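Local coordinates for protein OBCA, Oxalate Biosynthetic Component A (Burkholderia glumae, PDB 4NNC) that belongs to the oxalate biosynthetic component A family and has a metal-binding domain of the TIM-barrel clan, at residues Tyr7-Pro12 with Ala220-Leu225. Residues are numbered along the deposited sequence; the frame is centred on the assembly and turned at random.
With CO (cobalt (II) ion), chain B; 2KQ ((3S)-3-[2-[3-[[(2R)-4-[[[(2R,3S,4R,5R)-5-(6-aminopurin-9-yl)-4-oxidanyl-3-phosphonooxy-oxolan-2-yl]methoxy-oxidanyl-phosphoryl]oxy-oxidanyl-phosphoryl]oxy-3,3-dimethyl-2-oxidanyl-butanoyl]amino]propanoylamino]ethylsulfanyl]-3-oxidanyl-butanoic acid), chain D.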
loop_
_atom_site.group_PDB
_atom_site.type_symbol
_atom_site.label_atom_id
_atom_site.label_comp_id
_atom_site.label_asym_id
_atom_site.label_seq_id
_atom_site.Cartn_x
_atom_site.Cartn_y
_atom_site.Cartn_z
ATOM N N TYR A 7 -10.346 16.405 5.003
ATOM C CA TYR A 7 -9.873 15.477 6.032
ATOM C C TYR A 7 -9.002 14.398 5.398
ATOM O O TYR A 7 -9.270 13.952 4.289
ATOM C CB TYR A 7 -11.029 14.865 6.836
ATOM C CG TYR A 7 -11.961 13.956 6.056
ATOM C CD1 TYR A 7 -11.792 12.574 6.076
ATOM C CD2 TYR A 7 -13.029 14.478 5.327
ATOM C CE1 TYR A 7 -12.649 11.736 5.372
ATOM C CE2 TYR A 7 -13.889 13.651 4.623
ATOM C CZ TYR A 7 -13.695 12.279 4.650
ATOM O OH TYR A 7 -14.543 11.448 3.943
ATOM N N ILE A 8 -7.939 13.996 6.088
ATOM C CA ILE A 8 -7.038 12.990 5.552
ATOM C C ILE A 8 -7.352 11.606 6.138
ATOM O O ILE A 8 -7.535 11.452 7.352
ATOM C CB ILE A 8 -5.572 13.350 5.837
ATOM C CG1 ILE A 8 -5.170 14.608 5.067
ATOM C CG2 ILE A 8 -4.649 12.189 5.482
ATOM C CD1 ILE A 8 -3.981 15.330 5.669
ATOM N N THR A 9 -7.425 10.602 5.267
ATOM C CA THR A 9 -7.537 9.218 5.713
ATOM C C THR A 9 -6.166 8.568 5.606
ATOM O O THR A 9 -5.474 8.728 4.595
ATOM C CB THR A 9 -8.568 8.430 4.883
ATOM O OG1 THR A 9 -9.886 8.872 5.234
ATOM C CG2 THR A 9 -8.452 6.921 5.144
ATOM N N ALA A 10 -5.764 7.863 6.661
ATOM C CA ALA A 10 -4.554 7.049 6.627
ATOM C C ALA A 10 -4.941 5.573 6.403
ATOM O O ALA A 10 -5.833 5.056 7.076
ATOM C CB ALA A 10 -3.778 7.200 7.928
ATOM N N ALA A 11 -4.267 4.906 5.464
ATOM C CA ALA A 11 -4.480 3.480 5.210
ATOM C C ALA A 11 -3.153 2.741 5.318
ATOM O O ALA A 11 -2.452 2.573 4.312
ATOM C CB ALA A 11 -5.098 3.266 3.828
ATOM N N PRO A 12 -2.800 2.306 6.544
ATOM C CA PRO A 12 -1.474 1.754 6.879
ATOM C C PRO A 12 -1.148 0.318 6.422
ATOM O O PRO A 12 0.051 0.004 6.389
ATOM C CB PRO A 12 -1.456 1.797 8.418
ATOM C CG PRO A 12 -2.538 2.774 8.794
ATOM C CD PRO A 12 -3.597 2.565 7.758
ATOM N N ALA A 220 -3.954 12.804 10.307
ATOM C CA ALA A 220 -5.073 12.023 9.776
ATOM C C ALA A 220 -6.266 12.000 10.733
ATOM O O ALA A 220 -6.101 11.774 11.932
ATOM C CB ALA A 220 -4.619 10.600 9.477
ATOM N N ALA A 221 -7.472 12.208 10.201
ATOM C CA ALA A 221 -8.685 12.137 11.020
ATOM C C ALA A 221 -9.297 10.724 11.049
ATOM O O ALA A 221 -9.949 10.332 12.029
ATOM C CB ALA A 221 -9.713 13.155 10.538
ATOM N N VAL A 222 -9.094 9.972 9.968
ATOM C CA VAL A 222 -9.690 8.643 9.823
ATOM C C VAL A 222 -8.568 7.656 9.500
ATOM O O VAL A 222 -7.632 7.995 8.760
ATOM C CB VAL A 222 -10.755 8.635 8.702
ATOM C CG1 VAL A 222 -11.324 7.238 8.484
ATOM C CG2 VAL A 222 -11.876 9.599 9.021
ATOM N N VAL A 223 -8.632 6.460 10.088
ATOM C CA VAL A 223 -7.637 5.423 9.823
ATOM C C VAL A 223 -8.349 4.178 9.297
ATOM O O VAL A 223 -9.178 3.582 9.991
ATOM C CB VAL A 223 -6.811 5.056 11.082
ATOM C CG1 VAL A 223 -5.674 4.104 10.713
ATOM C CG2 VAL A 223 -6.238 6.308 11.733
ATOM N N HIS A 224 -8.033 3.803 8.060
ATOM C CA HIS A 224 -8.644 2.654 7.423
ATOM C C HIS A 224 -7.738 1.450 7.660
ATOM O O HIS A 224 -6.542 1.508 7.346
ATOM C CB HIS A 224 -8.810 2.937 5.928
ATOM C CG HIS A 224 -9.198 1.740 5.123
ATOM N ND1 HIS A 224 -10.436 1.135 5.235
ATOM C CD2 HIS A 224 -8.514 1.039 4.183
ATOM C CE1 HIS A 224 -10.493 0.112 4.396
ATOM N NE2 HIS A 224 -9.343 0.035 3.745
ATOM N N LEU A 225 -8.299 0.372 8.216
ATOM C CA LEU A 225 -7.505 -0.779 8.658
ATOM C C LEU A 225 -7.780 -2.093 7.922
ATOM O O LEU A 225 -8.930 -2.387 7.550
ATOM C CB LEU A 225 -7.717 -1.024 10.152
ATOM C CG LEU A 225 -7.270 0.092 11.093
ATOM C CD1 LEU A 225 -7.549 -0.278 12.551
ATOM C CD2 LEU A 225 -5.792 0.422 10.863
HETATM CO CO CO B . -8.607 -1.346 2.203
HETATM C C01 2KQ D . 1.191 -2.884 -4.145
HETATM C C02 2KQ D . 1.418 -1.366 -4.072
HETATM C C03 2KQ D . 0.880 -0.799 -2.666
HETATM C C04 2KQ D . 2.920 -1.100 -4.234
HETATM O O05 2KQ D . 3.128 0.292 -4.185
HETATM P P06 2KQ D . 4.391 0.948 -4.904
HETATM O O07 2KQ D . 4.685 2.281 -4.237
HETATM O O08 2KQ D . 5.613 0.055 -4.766
HETATM O O09 2KQ D . 4.020 1.193 -6.431
HETATM P P10 2KQ D . 4.222 0.190 -7.668
HETATM O O11 2KQ D . 3.437 0.677 -8.854
HETATM O O12 2KQ D . 3.708 -1.179 -7.290
HETATM O O13 2KQ D . 5.779 0.095 -8.054
HETATM C C14 2KQ D . 6.206 -0.834 -9.063
HETATM C C15 2KQ D . 7.567 -0.514 -9.513
HETATM O O16 2KQ D . 7.709 0.933 -9.815
HETATM C C17 2KQ D . 8.666 1.483 -8.898
HETATM N N18 2KQ D . 8.171 2.739 -8.453
HETATM C C19 2KQ D . 7.233 2.965 -7.516
HETATM N N20 2KQ D . 7.032 4.297 -7.399
HETATM C C21 2KQ D . 7.849 4.937 -8.277
HETATM C C22 2KQ D . 8.085 6.287 -8.606
HETATM N N23 2KQ D . 7.357 7.358 -7.939
HETATM N N24 2KQ D . 8.995 6.572 -9.555
HETATM C C25 2KQ D . 9.665 5.579 -10.190
HETATM N N26 2KQ D . 9.473 4.285 -9.896
HETATM C C27 2KQ D . 8.565 3.949 -8.942
HETATM C C28 2KQ D . 8.849 0.496 -7.819
HETATM O O29 2KQ D . 10.185 0.510 -7.316
HETATM C C30 2KQ D . 8.591 -0.803 -8.462
HETATM O O31 2KQ D . 9.806 -1.289 -9.072
HETATM P P32 2KQ D . 9.785 -2.654 -9.980
HETATM O O33 2KQ D . 8.952 -2.456 -11.256
HETATM O O34 2KQ D . 11.199 -3.055 -10.352
HETATM O O35 2KQ D . 9.168 -3.756 -9.160
HETATM C C36 2KQ D . 0.731 -0.692 -5.304
HETATM O O37 2KQ D . 1.277 -1.211 -6.443
HETATM C C38 2KQ D . -0.794 -0.873 -5.387
HETATM O O39 2KQ D . -1.319 -1.943 -5.678
HETATM N N40 2KQ D . -1.638 0.290 -5.157
HETATM C C41 2KQ D . -3.045 0.101 -5.279
HETATM C C42 2KQ D . -3.671 -0.209 -3.924
HETATM C C43 2KQ D . -5.203 -0.402 -3.969
HETATM O O44 2KQ D . -5.732 -1.177 -4.768
HETATM N N45 2KQ D . -6.008 0.373 -3.065
HETATM C C46 2KQ D . -7.426 0.181 -3.128
HETATM C C47 2KQ D . -7.970 -0.151 -1.756
HETATM S S48 2KQ D . -9.753 -0.051 -1.709
HETATM C C49 2KQ D . -10.303 -0.193 -0.021
HETATM C C50 2KQ D . -10.772 1.116 0.343
HETATM O O51 2KQ D . -9.231 -0.516 0.841
HETATM C C52 2KQ D . -11.533 -1.147 0.090
HETATM C C53 2KQ D . -11.615 -2.088 1.253
HETATM O O54 2KQ D . -10.691 -2.149 2.117
HETATM O O55 2KQ D . -12.636 -2.818 1.356
#
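Strand 7-10 and strand 222-225 pair in parallel, T9 bridging to V222 and A10 to V223. A10 is gripped on both its polar backbone atoms: its N donates to V222 O at 2.8 Å, and its O receives H224 N at 2.7 Å. At the start of the pairing, I8 O takes A221 N (2.9 Å, N-H...O angle 140°) in a bent bond and, weakly, V222 N. The CA-H groups of T9, V223 and A11 add contacts to V222 O, A10 O and H224 O, respectively.

Side chains pack on both faces of the pair. On the face of T9 and V222, the T9 hydroxyl OG1 lies against V222 CB (3.6 Å), while T9 CG2 approaches H224 CB. V222 CG2 reaches Y7 CD1 obliquely. On the face of A10 and V223, A10 CB and A220 CB meet at 3.8 Å, and P12 crosses V223 at about a right angle, P12 CG against V223 CG1 (3.9 Å).

H224 carries the pairing into the metal site. With CG anti to the backbone N (chi1 169°), its ring extends past A11, whose CB sits at the ring edge, and H224 NE2 binds the cobalt ion at 2.2 Å. O51 and O54 of 2KQ also coordinate the ion, as do H226 and E475. H224 ND1 hydrogen-bonds to N275 OD1, which probably helps fix the ring's rotation.

Strand 5-10 lies between 222-229 and 469-472 and so closes the ring of eight parallel strands, as in a TIM barrel; H224 is a metal ligand on one of them. Strand 222-229 pairs in turn with strand 273-276. Helix 205-217 packs against A10, P12, V223 and L225, while helix 495-507 covers I8 and A10.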